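Local coordinates for protein GDP-L-fucose synthase (Campylobacter jejuni subsp. jejuni serotype O:2, PDB 7CXT) that acts as an NADPH-dependent C4 reductase of GDP-6-OMe-4-keto-L-xylo-heptose and belongs to the fucose synthase subfamily of the NAD(P)-dependent epimerase/dehydratase family, at residues A12-T17 against L36-E41; E60-T65 against K102-F107; L64-P69 against L86-N91. One frame throughout, in Å; residues are numbered along the deposited sequence.

Contact 1 (A12-T17 against L36-E41). With NDP (NADPH dihydro-nicotinamide-adenine-dinucleotide phosphate), chain C.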
# COMPACT_ATOMS: atom_id res chain seq x y z
N ALA A 12 -6.94 -14.41 13.07
CA ALA A 12 -6.00 -14.83 12.03
C ALA A 12 -4.59 -14.87 12.62
O ALA A 12 -4.20 -13.96 13.36
CB ALA A 12 -6.06 -13.87 10.84
N GLY A 13 -3.82 -15.89 12.27
CA GLY A 13 -2.47 -15.96 12.82
C GLY A 13 -2.41 -16.29 14.30
O GLY A 13 -1.59 -15.72 15.04
N HIS A 14 -3.27 -17.19 14.76
CA HIS A 14 -3.53 -17.33 16.18
C HIS A 14 -2.37 -17.94 16.98
O HIS A 14 -2.41 -17.92 18.21
CB HIS A 14 -4.77 -18.18 16.38
CG HIS A 14 -4.55 -19.62 16.02
ND1 HIS A 14 -4.43 -20.05 14.71
CD2 HIS A 14 -4.43 -20.73 16.79
CE1 HIS A 14 -4.24 -21.35 14.70
NE2 HIS A 14 -4.24 -21.79 15.94
N LYS A 15 -1.37 -18.53 16.32
CA LYS A 15 -0.22 -19.09 17.03
C LYS A 15 0.88 -18.08 17.34
O LYS A 15 1.78 -18.40 18.12
CB LYS A 15 0.36 -20.27 16.22
CG LYS A 15 -0.63 -21.44 16.19
CD LYS A 15 0.01 -22.77 16.53
CE LYS A 15 0.60 -23.44 15.29
NZ LYS A 15 0.65 -24.94 15.41
N GLY A 16 0.81 -16.86 16.79
CA GLY A 16 1.83 -15.86 17.04
C GLY A 16 1.66 -15.23 18.42
O GLY A 16 0.78 -15.57 19.19
N THR A 17 2.56 -14.28 18.73
CA THR A 17 2.54 -13.66 20.05
C THR A 17 1.22 -12.94 20.32
O THR A 17 0.55 -13.20 21.33
CB THR A 17 3.71 -12.69 20.20
OG1 THR A 17 4.93 -13.41 19.98
CG2 THR A 17 3.72 -12.07 21.60
N LEU A 36 -10.09 -21.00 14.35
CA LEU A 36 -8.64 -20.89 14.22
C LEU A 36 -8.14 -21.77 13.09
O LEU A 36 -8.58 -22.92 12.96
CB LEU A 36 -7.96 -21.31 15.52
CG LEU A 36 -8.52 -20.68 16.80
CD1 LEU A 36 -7.96 -21.39 18.03
CD2 LEU A 36 -8.25 -19.17 16.84
N LYS A 37 -7.18 -21.27 12.32
CA LYS A 37 -6.55 -22.04 11.25
C LYS A 37 -5.04 -21.81 11.28
O LYS A 37 -4.59 -20.68 11.10
CB LYS A 37 -7.10 -21.66 9.87
CG LYS A 37 -8.58 -21.94 9.68
CD LYS A 37 -8.86 -23.43 9.49
CE LYS A 37 -10.37 -23.73 9.43
NZ LYS A 37 -10.69 -25.20 9.58
N THR A 38 -4.27 -22.88 11.46
CA THR A 38 -2.82 -22.75 11.35
C THR A 38 -2.43 -22.38 9.92
O THR A 38 -3.23 -22.44 8.98
CB THR A 38 -2.12 -24.06 11.73
OG1 THR A 38 -2.26 -25.00 10.65
CG2 THR A 38 -2.70 -24.66 13.01
N ARG A 39 -1.16 -22.00 9.76
CA ARG A 39 -0.65 -21.68 8.44
C ARG A 39 -0.80 -22.87 7.50
O ARG A 39 -1.19 -22.72 6.34
CB ARG A 39 0.82 -21.26 8.54
CG ARG A 39 1.47 -20.89 7.22
CD ARG A 39 2.92 -20.48 7.47
NE ARG A 39 3.39 -19.54 6.46
CZ ARG A 39 3.95 -18.36 6.72
NH1 ARG A 39 4.13 -17.95 7.97
NH2 ARG A 39 4.34 -17.59 5.71
N GLN A 40 -0.55 -24.08 8.02
CA GLN A 40 -0.63 -25.26 7.18
C GLN A 40 -2.06 -25.56 6.75
O GLN A 40 -2.27 -26.16 5.68
CB GLN A 40 -0.02 -26.47 7.89
CG GLN A 40 1.50 -26.41 8.01
CD GLN A 40 1.99 -25.32 8.96
OE1 GLN A 40 1.33 -24.99 9.96
NE2 GLN A 40 3.15 -24.76 8.64
N GLU A 41 -3.06 -25.15 7.52
CA GLU A 41 -4.39 -25.40 6.99
C GLU A 41 -4.94 -24.24 6.18
O GLU A 41 -5.91 -24.44 5.43
CB GLU A 41 -5.35 -25.84 8.11
CG GLU A 41 -5.58 -24.92 9.24
CD GLU A 41 -6.02 -25.68 10.52
OE1 GLU A 41 -5.39 -25.49 11.56
OE2 GLU A 41 -7.00 -26.46 10.48
PA NDP C . 4.08 -13.18 14.96
O1A NDP C . 5.08 -13.07 13.86
O2A NDP C . 4.51 -13.45 16.38
O5B NDP C . 2.99 -14.34 14.56
C5B NDP C . 2.55 -14.03 13.29
C4B NDP C . 1.59 -15.17 12.89
O4B NDP C . 1.19 -15.04 11.53
C3B NDP C . 2.35 -16.52 13.07
O3B NDP C . 1.55 -17.42 13.79
C2B NDP C . 2.48 -17.00 11.60
O2B NDP C . 2.33 -18.30 11.45
C1B NDP C . 1.22 -16.32 10.98
N9A NDP C . 1.36 -16.19 9.54
C8A NDP C . 2.34 -15.48 8.80
N7A NDP C . 2.17 -15.59 7.49
C5A NDP C . 1.01 -16.42 7.35
C6A NDP C . 0.32 -16.91 6.23
N6A NDP C . 0.72 -16.62 4.93
N1A NDP C . -0.77 -17.68 6.37
C2A NDP C . -1.14 -17.96 7.67
N3A NDP C . -0.60 -17.59 8.83
C4A NDP C . 0.51 -16.80 8.63
O3 NDP C . 3.26 -11.75 14.80
PN NDP C . 3.07 -10.95 16.19
O1N NDP C . 4.39 -10.47 16.66
O2N NDP C . 1.99 -11.46 17.13
O5D NDP C . 2.39 -9.42 15.65
C5D NDP C . 1.08 -9.55 15.29
C4D NDP C . 0.65 -8.20 14.73
O4D NDP C . 1.25 -7.14 15.54
C3D NDP C . 1.24 -8.02 13.28
O3D NDP C . 0.35 -7.27 12.53
C2D NDP C . 2.52 -7.20 13.54
O2D NDP C . 2.90 -6.39 12.46
C1D NDP C . 2.00 -6.29 14.67
N1N NDP C . 3.14 -5.73 15.40
C2N NDP C . 3.94 -6.52 16.23
C3N NDP C . 5.16 -6.01 16.65
C7N NDP C . 6.02 -6.82 17.52
O7N NDP C . 7.04 -6.38 18.09
N7N NDP C . 5.69 -8.16 17.68
C4N NDP C . 5.64 -4.68 16.25
C5N NDP C . 4.60 -3.87 15.60
C6N NDP C . 3.44 -4.39 15.22
P2B NDP C . 3.84 -19.29 11.54
O1X NDP C . 4.14 -19.09 12.99
O2X NDP C . 3.27 -20.64 11.11
O3X NDP C . 4.68 -18.54 10.54
O HOH W 1 -5.24 -17.76 10.38
O HOH W 2 -6.06 -18.55 12.77

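Contact 2 (E60-T65 against K102-F107). With NDP (NADPH dihydro-nicotinamide-adenine-dinucleotide phosphate), chain C.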
# COMPACT_ATOMS: atom_id res chain seq x y z
N GLU A 60 -18.11 -13.56 12.57
CA GLU A 60 -18.71 -12.24 12.82
C GLU A 60 -17.69 -11.18 13.23
O GLU A 60 -17.92 -9.98 13.00
CB GLU A 60 -19.79 -12.32 13.91
CG GLU A 60 -20.95 -13.24 13.55
CD GLU A 60 -21.81 -13.55 14.75
OE1 GLU A 60 -22.70 -12.74 15.07
OE2 GLU A 60 -21.58 -14.60 15.38
N TYR A 61 -16.58 -11.60 13.83
CA TYR A 61 -15.52 -10.68 14.23
C TYR A 61 -14.18 -11.27 13.80
O TYR A 61 -14.00 -12.49 13.82
CB TYR A 61 -15.55 -10.41 15.75
CG TYR A 61 -16.84 -9.77 16.18
CD1 TYR A 61 -17.96 -10.54 16.50
CD2 TYR A 61 -16.97 -8.40 16.22
CE1 TYR A 61 -19.16 -9.96 16.85
CE2 TYR A 61 -18.18 -7.79 16.58
CZ TYR A 61 -19.25 -8.57 16.90
OH TYR A 61 -20.43 -7.95 17.26
N VAL A 62 -13.25 -10.39 13.42
CA VAL A 62 -11.95 -10.80 12.90
C VAL A 62 -10.86 -10.01 13.62
O VAL A 62 -10.95 -8.78 13.72
CB VAL A 62 -11.87 -10.57 11.38
CG1 VAL A 62 -10.44 -10.83 10.86
CG2 VAL A 62 -12.90 -11.45 10.65
N PHE A 63 -9.86 -10.72 14.16
CA PHE A 63 -8.64 -10.12 14.71
C PHE A 63 -7.51 -10.56 13.79
O PHE A 63 -7.13 -11.73 13.81
CB PHE A 63 -8.35 -10.59 16.14
CG PHE A 63 -9.25 -10.03 17.18
CD1 PHE A 63 -8.97 -8.81 17.79
CD2 PHE A 63 -10.37 -10.74 17.60
CE1 PHE A 63 -9.81 -8.30 18.76
CE2 PHE A 63 -11.21 -10.24 18.58
CZ PHE A 63 -10.92 -9.03 19.16
N LEU A 64 -6.96 -9.62 13.01
CA LEU A 64 -5.98 -9.96 11.96
C LEU A 64 -4.56 -9.74 12.49
O LEU A 64 -3.99 -8.66 12.36
CB LEU A 64 -6.22 -9.13 10.69
CG LEU A 64 -5.19 -9.18 9.54
CD1 LEU A 64 -4.90 -10.63 9.08
CD2 LEU A 64 -5.65 -8.34 8.37
N THR A 65 -3.98 -10.79 13.08
CA THR A 65 -2.63 -10.68 13.62
C THR A 65 -1.55 -11.25 12.71
O THR A 65 -0.37 -11.01 12.98
CB THR A 65 -2.52 -11.39 15.00
OG1 THR A 65 -2.41 -12.81 14.83
CG2 THR A 65 -3.73 -11.08 15.86
N LYS A 102 -18.88 -8.21 11.04
CA LYS A 102 -19.41 -7.09 11.81
C LYS A 102 -18.33 -6.07 12.13
O LYS A 102 -18.48 -4.89 11.82
CB LYS A 102 -20.07 -7.62 13.10
CG LYS A 102 -21.39 -8.35 12.84
CD LYS A 102 -22.00 -8.81 14.14
CE LYS A 102 -22.58 -7.63 14.90
NZ LYS A 102 -23.09 -8.06 16.25
N LYS A 103 -17.21 -6.52 12.72
CA LYS A 103 -16.06 -5.65 12.96
C LYS A 103 -14.77 -6.43 12.75
O LYS A 103 -14.74 -7.66 12.86
CB LYS A 103 -16.07 -5.06 14.38
CG LYS A 103 -17.24 -4.16 14.68
CD LYS A 103 -17.26 -3.70 16.14
CE LYS A 103 -16.34 -2.52 16.36
NZ LYS A 103 -16.60 -1.89 17.70
N LEU A 104 -13.71 -5.69 12.46
CA LEU A 104 -12.40 -6.28 12.25
C LEU A 104 -11.37 -5.38 12.92
O LEU A 104 -11.51 -4.16 12.94
CB LEU A 104 -12.10 -6.42 10.74
CG LEU A 104 -10.72 -6.93 10.29
CD1 LEU A 104 -10.89 -7.66 8.93
CD2 LEU A 104 -9.67 -5.82 10.18
N VAL A 105 -10.33 -6.00 13.47
CA VAL A 105 -9.23 -5.24 14.05
C VAL A 105 -7.95 -5.66 13.35
O VAL A 105 -7.62 -6.85 13.30
CB VAL A 105 -9.10 -5.45 15.57
CG1 VAL A 105 -7.75 -4.92 16.03
CG2 VAL A 105 -10.21 -4.71 16.28
N PHE A 106 -7.24 -4.68 12.82
CA PHE A 106 -5.98 -4.90 12.13
C PHE A 106 -4.88 -4.24 12.95
O PHE A 106 -5.09 -3.19 13.55
CB PHE A 106 -6.05 -4.33 10.70
CG PHE A 106 -4.73 -4.28 10.01
CD1 PHE A 106 -3.97 -5.43 9.84
CD2 PHE A 106 -4.24 -3.07 9.52
CE1 PHE A 106 -2.73 -5.37 9.21
CE2 PHE A 106 -3.02 -3.00 8.87
CZ PHE A 106 -2.26 -4.17 8.70
N PHE A 107 -3.71 -4.87 12.99
CA PHE A 107 -2.62 -4.32 13.80
C PHE A 107 -1.58 -3.68 12.90
O PHE A 107 -1.07 -4.32 11.96
CB PHE A 107 -2.02 -5.39 14.69
CG PHE A 107 -2.98 -5.87 15.74
CD1 PHE A 107 -3.09 -5.20 16.95
CD2 PHE A 107 -3.81 -6.94 15.50
CE1 PHE A 107 -4.00 -5.62 17.92
CE2 PHE A 107 -4.72 -7.37 16.45
CZ PHE A 107 -4.82 -6.70 17.67
PA NDP C . 4.08 -13.18 14.96
O1A NDP C . 5.08 -13.07 13.86
O2A NDP C . 4.51 -13.45 16.38
O5B NDP C . 2.99 -14.34 14.56
C5B NDP C . 2.55 -14.03 13.29
C4B NDP C . 1.59 -15.17 12.89
O4B NDP C . 1.19 -15.04 11.53
C3B NDP C . 2.35 -16.52 13.07
O3B NDP C . 1.55 -17.42 13.79
C2B NDP C . 2.48 -17.00 11.60
O2B NDP C . 2.33 -18.30 11.45
C1B NDP C . 1.22 -16.32 10.98
N9A NDP C . 1.36 -16.19 9.54
C8A NDP C . 2.34 -15.48 8.80
N7A NDP C . 2.17 -15.59 7.49
C5A NDP C . 1.01 -16.42 7.35
C6A NDP C . 0.32 -16.91 6.23
N6A NDP C . 0.72 -16.62 4.93
N1A NDP C . -0.77 -17.68 6.37
C2A NDP C . -1.14 -17.96 7.67
N3A NDP C . -0.60 -17.59 8.83
C4A NDP C . 0.51 -16.80 8.63
O3 NDP C . 3.26 -11.75 14.80
PN NDP C . 3.07 -10.95 16.19
O1N NDP C . 4.39 -10.47 16.66
O2N NDP C . 1.99 -11.46 17.13
O5D NDP C . 2.39 -9.42 15.65
C5D NDP C . 1.08 -9.55 15.29
C4D NDP C . 0.65 -8.20 14.73
O4D NDP C . 1.25 -7.14 15.54
C3D NDP C . 1.24 -8.02 13.28
O3D NDP C . 0.35 -7.27 12.53
C2D NDP C . 2.52 -7.20 13.54
O2D NDP C . 2.90 -6.39 12.46
C1D NDP C . 2.00 -6.29 14.67
N1N NDP C . 3.14 -5.73 15.40
C2N NDP C . 3.94 -6.52 16.23
C3N NDP C . 5.16 -6.01 16.65
C7N NDP C . 6.02 -6.82 17.52
O7N NDP C . 7.04 -6.38 18.09
N7N NDP C . 5.69 -8.16 17.68
C4N NDP C . 5.64 -4.68 16.25
C5N NDP C . 4.60 -3.87 15.60
C6N NDP C . 3.44 -4.39 15.22
P2B NDP C . 3.84 -19.29 11.54
O1X NDP C . 4.14 -19.09 12.99
O2X NDP C . 3.27 -20.64 11.11
O3X NDP C . 4.68 -18.54 10.54

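Contact 3 (L64-P69 against L86-N91). With NDP (NADPH dihydro-nicotinamide-adenine-dinucleotide phosphate), chain C.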
# COMPACT_ATOMS: atom_id res chain seq x y z
N LEU A 64 -6.96 -9.62 13.01
CA LEU A 64 -5.98 -9.96 11.96
C LEU A 64 -4.56 -9.74 12.49
O LEU A 64 -3.99 -8.66 12.36
CB LEU A 64 -6.22 -9.13 10.69
CG LEU A 64 -5.19 -9.18 9.54
CD1 LEU A 64 -4.90 -10.63 9.08
CD2 LEU A 64 -5.65 -8.34 8.37
N THR A 65 -3.98 -10.79 13.08
CA THR A 65 -2.63 -10.68 13.62
C THR A 65 -1.55 -11.25 12.71
O THR A 65 -0.37 -11.01 12.98
CB THR A 65 -2.52 -11.39 15.00
OG1 THR A 65 -2.41 -12.81 14.83
CG2 THR A 65 -3.73 -11.08 15.86
N ALA A 66 -1.90 -11.99 11.66
CA ALA A 66 -0.89 -12.65 10.85
C ALA A 66 -0.05 -11.65 10.06
O ALA A 66 -0.59 -10.72 9.44
CB ALA A 66 -1.53 -13.65 9.90
N VAL A 67 1.25 -11.89 10.00
CA VAL A 67 2.19 -10.94 9.41
C VAL A 67 3.44 -11.71 9.03
O VAL A 67 3.77 -12.72 9.66
CB VAL A 67 2.51 -9.78 10.40
CG1 VAL A 67 3.20 -10.35 11.66
CG2 VAL A 67 3.42 -8.71 9.78
N LEU A 68 4.16 -11.22 8.01
CA LEU A 68 5.56 -11.57 7.86
C LEU A 68 6.34 -10.38 8.40
O LEU A 68 6.34 -9.32 7.76
CB LEU A 68 5.91 -11.84 6.40
CG LEU A 68 7.40 -11.81 6.03
CD1 LEU A 68 8.19 -12.86 6.83
CD2 LEU A 68 7.58 -12.04 4.53
N PRO A 69 7.01 -10.50 9.54
CA PRO A 69 7.47 -9.30 10.23
C PRO A 69 8.89 -8.95 9.85
O PRO A 69 9.68 -9.84 9.51
CB PRO A 69 7.35 -9.68 11.71
CG PRO A 69 7.66 -11.16 11.72
CD PRO A 69 7.25 -11.72 10.34
N LEU A 86 0.86 -7.33 2.02
CA LEU A 86 -0.26 -6.76 1.28
C LEU A 86 -1.28 -7.83 0.92
O LEU A 86 -2.49 -7.57 0.92
CB LEU A 86 0.22 -6.08 -0.01
CG LEU A 86 0.91 -4.73 0.07
CD1 LEU A 86 1.22 -4.18 -1.34
CD2 LEU A 86 0.05 -3.75 0.91
N MET A 87 -0.82 -9.05 0.60
CA MET A 87 -1.75 -10.11 0.20
C MET A 87 -2.57 -10.59 1.39
O MET A 87 -3.79 -10.79 1.27
CB MET A 87 -0.98 -11.29 -0.42
CG MET A 87 -0.42 -11.03 -1.82
SD MET A 87 -1.64 -10.54 -3.06
CE MET A 87 -2.78 -11.91 -3.00
N ILE A 88 -1.92 -10.82 2.53
CA ILE A 88 -2.65 -11.17 3.75
C ILE A 88 -3.67 -10.09 4.07
O ILE A 88 -4.85 -10.38 4.31
CB ILE A 88 -1.67 -11.36 4.92
CG1 ILE A 88 -0.70 -12.52 4.64
CG2 ILE A 88 -2.43 -11.56 6.23
CD1 ILE A 88 0.34 -12.64 5.74
N GLN A 89 -3.25 -8.82 4.06
CA GLN A 89 -4.16 -7.73 4.40
C GLN A 89 -5.31 -7.66 3.41
O GLN A 89 -6.48 -7.65 3.82
CB GLN A 89 -3.41 -6.40 4.43
CG GLN A 89 -2.38 -6.30 5.54
CD GLN A 89 -1.30 -5.28 5.24
OE1 GLN A 89 -1.42 -4.46 4.32
NE2 GLN A 89 -0.23 -5.32 6.03
N ASN A 90 -5.01 -7.67 2.11
CA ASN A 90 -6.06 -7.57 1.10
C ASN A 90 -7.01 -8.75 1.18
O ASN A 90 -8.23 -8.58 1.19
CB ASN A 90 -5.46 -7.52 -0.30
CG ASN A 90 -4.72 -6.26 -0.57
OD1 ASN A 90 -4.62 -5.39 0.29
ND2 ASN A 90 -4.19 -6.15 -1.78
N ASN A 91 -6.46 -9.97 1.24
CA ASN A 91 -7.31 -11.16 1.25
C ASN A 91 -8.26 -11.15 2.43
O ASN A 91 -9.46 -11.37 2.27
CB ASN A 91 -6.46 -12.44 1.30
CG ASN A 91 -5.77 -12.75 -0.03
OD1 ASN A 91 -6.19 -12.29 -1.10
ND2 ASN A 91 -4.70 -13.54 0.03
PA NDP C . 4.08 -13.18 14.96
O1A NDP C . 5.08 -13.07 13.86
O2A NDP C . 4.51 -13.45 16.38
O5B NDP C . 2.99 -14.34 14.56
C5B NDP C . 2.55 -14.03 13.29
C4B NDP C . 1.59 -15.17 12.89
O4B NDP C . 1.19 -15.04 11.53
C3B NDP C . 2.35 -16.52 13.07
O3B NDP C . 1.55 -17.42 13.79
C2B NDP C . 2.48 -17.00 11.60
O2B NDP C . 2.33 -18.30 11.45
C1B NDP C . 1.22 -16.32 10.98
N9A NDP C . 1.36 -16.19 9.54
C8A NDP C . 2.34 -15.48 8.80
N7A NDP C . 2.17 -15.59 7.49
C5A NDP C . 1.01 -16.42 7.35
C6A NDP C . 0.32 -16.91 6.23
N6A NDP C . 0.72 -16.62 4.93
N1A NDP C . -0.77 -17.68 6.37
C2A NDP C . -1.14 -17.96 7.67
N3A NDP C . -0.60 -17.59 8.83
C4A NDP C . 0.51 -16.80 8.63
O3 NDP C . 3.26 -11.75 14.80
PN NDP C . 3.07 -10.95 16.19
O1N NDP C . 4.39 -10.47 16.66
O2N NDP C . 1.99 -11.46 17.13
O5D NDP C . 2.39 -9.42 15.65
C5D NDP C . 1.08 -9.55 15.29
C4D NDP C . 0.65 -8.20 14.73
O4D NDP C . 1.25 -7.14 15.54
C3D NDP C . 1.24 -8.02 13.28
O3D NDP C . 0.35 -7.27 12.53
C2D NDP C . 2.52 -7.20 13.54
O2D NDP C . 2.90 -6.39 12.46
C1D NDP C . 2.00 -6.29 14.67
N1N NDP C . 3.14 -5.73 15.40
C2N NDP C . 3.94 -6.52 16.23
C3N NDP C . 5.16 -6.01 16.65
C7N NDP C . 6.02 -6.82 17.52
O7N NDP C . 7.04 -6.38 18.09
N7N NDP C . 5.69 -8.16 17.68
C4N NDP C . 5.64 -4.68 16.25
C5N NDP C . 4.60 -3.87 15.60
C6N NDP C . 3.44 -4.39 15.22
P2B NDP C . 3.84 -19.29 11.54
O1X NDP C . 4.14 -19.09 12.99
O2X NDP C . 3.27 -20.64 11.11
O3X NDP C . 4.68 -18.54 10.54

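Contact 1 (A12-T17 against L36-E41)
His14 and Leu36 make the main contact, their side chains crossing at about a right angle. Leu36 CB sits squarely over one face of the imidazole, 3.6 Å from the centroid of the His14 ring, as a CH-pi contact, while Leu36 CD2 closes on His14 CB at 3.6 Å. The opposite face is partly roofed by Lys15 CG, displaced toward the rim. At the ring edge CE1 faces the peptide between Lys37 and Thr38; with CG between the backbone N and the carbonyl carbon (chi1 70°), the ring is directed across to 36-38. No direct hydrogen bond joins the segments; two waters do the bridging. One is 2.9 Å from His14 ND1 and 3.0 Å from Lys37 N, from which it accepts; the other accepts from Gly13 N and donates to Lys37 O. Farther out, Lys15 runs alongside Thr38, its NZ end close to the CG2 methyl. Residues 13-19 carry the GxxGxxG motif of the Rossmann fold, which spans the turn after strand 9-12 and the start of helix 17-28. Gly16, the N-cap of that helix, brings its CA within 3.1 Å of NADPH O5B, leaving no space for a side chain. Thr17 N then donates to O2A of the diphosphate at 3.2 Å, almost straight at 172°. From 36-41, Arg39 reaches the adenosine end of the cofactor on an extended chain: one guanidinium face covers C5A of the adenine, and NH1 makes a weak hydrogen bond of 2.7 Å to O3X of the 2'-phosphate, the group that distinguishes NADPH from NADH. Behind Arg39 the turn is pinned reciprocally: Thr38 N donates to Glu41 OE1 at 2.8 Å, and Glu41 N returns a bond to Thr38 OG1, an ST motif.

Contact 2 (E60-T65 against K102-F107)
Tyr61 to Leu64 pair in parallel register with Lys103 to Phe106, the axes of strands 61-64 and 103-107 lying 4.8 Å apart and within 4° of each other. The central part is tight. Val62 N donates to Lys103 O, Val105 N to Val62 O at 2.9 Å, and Leu64 N to Val105 O at 2.9 Å in an almost straight bond (176°). On one face Val62 CG1 packs on Leu104 CD1 and Leu64 CD2 on Phe106 CD1, each pair at 3.7 Å; on the other, Phe63 CD1 lies 4.0 Å from Val105 CB. Before the strands the pairing continues with Lys102 N to Glu60 O, but the Lys102 side chain is exposed; its CB covers a face of the Tyr61 ring. A bend at chi3 (74°) turns the lysine back, letting NZ donate to Tyr61 OH at 2.8 Å. At the far end the Phe107 ring meets Leu64 O edge-on, and Phe107 O accepts a weak bond from O3D of NADPH and one from Lys142 NZ. Helix 78-98 connects the two strands, a beta-alpha-beta crossover of the Rossmann sheet; strands 9-12 and 160-165 flank the pair, and helix 245-258 covers the Phe63 and Val105 face through Ala252 and Met256.

Contact 3 (L64-P69 against L86-N91)
Ala66 and Val67, just past the end of strand 61-64, run by helix 78-98 with the CA atoms of Val67 and Ile88 7.5 Å apart and no hydrogen bond between the two segments. Ile88 carries the contact by its two branches. CG2, anti to the backbone N, faces the loop: it touches Leu64 CD1 at 3.9 Å and Ala66 O at 3.8 Å, with Ala66 CB a little farther away. The other branch, extended (chi2 175°), points to the adenine, bringing CD1 to 3.9 Å from N7A of NADPH. Leu64 crosses Ile88 obliquely, and its second methyl, CD2, rests near the helix backbone at Gln89 CA. The loop itself follows the cofactor: Ala66 CB lies 3.5 Å from O4B of the adenosine ribose, Val67 O approaches C8A at 3.2 Å, and Val67 CG1 packs against C3D of the nicotinamide ribose at 3.4 Å. Leu68 N is held by Asn85 OD1, tying the loop to the helix a turn earlier. The helix also serves the dimer, since Met87 packs on Asn90 of the second subunit and Asn90 on its Leu86. A loop leaving the third Rossmann strand alongside the dinucleotide, backed by the following helix, is characteristic of the cofactor site in short-chain dehydrogenase/reductase folds; here Ala66, Val67 and Ile88 line NADPH from adenine to nicotinamide ribose, with backbone carbonyls as well as apolar side chains.

How the contacts relate
The three contacts lie in one Rossmann domain, and all touch the same NADPH. Contact 1 comes first along the chain and closes before the other two open, both of which start at strand 61-64 or its end and share Leu64 and Thr65. Contact 2 pairs that strand with 103-109, contact 3 packs its end on helix 78-98, and both lie within the beta-alpha-beta unit 61-64, 78-98, 103-109. The centres of contacts 2 and 3 are about 12 Å apart; contact 1 is about 14 Å from contact 2 and about 12 Å from contact 3. The strand ends join them: Ala12 O probably bonds to Thr65 OG1, and Ala12 N to Phe63 O. The cofactor thus lies across neighbouring strand ends.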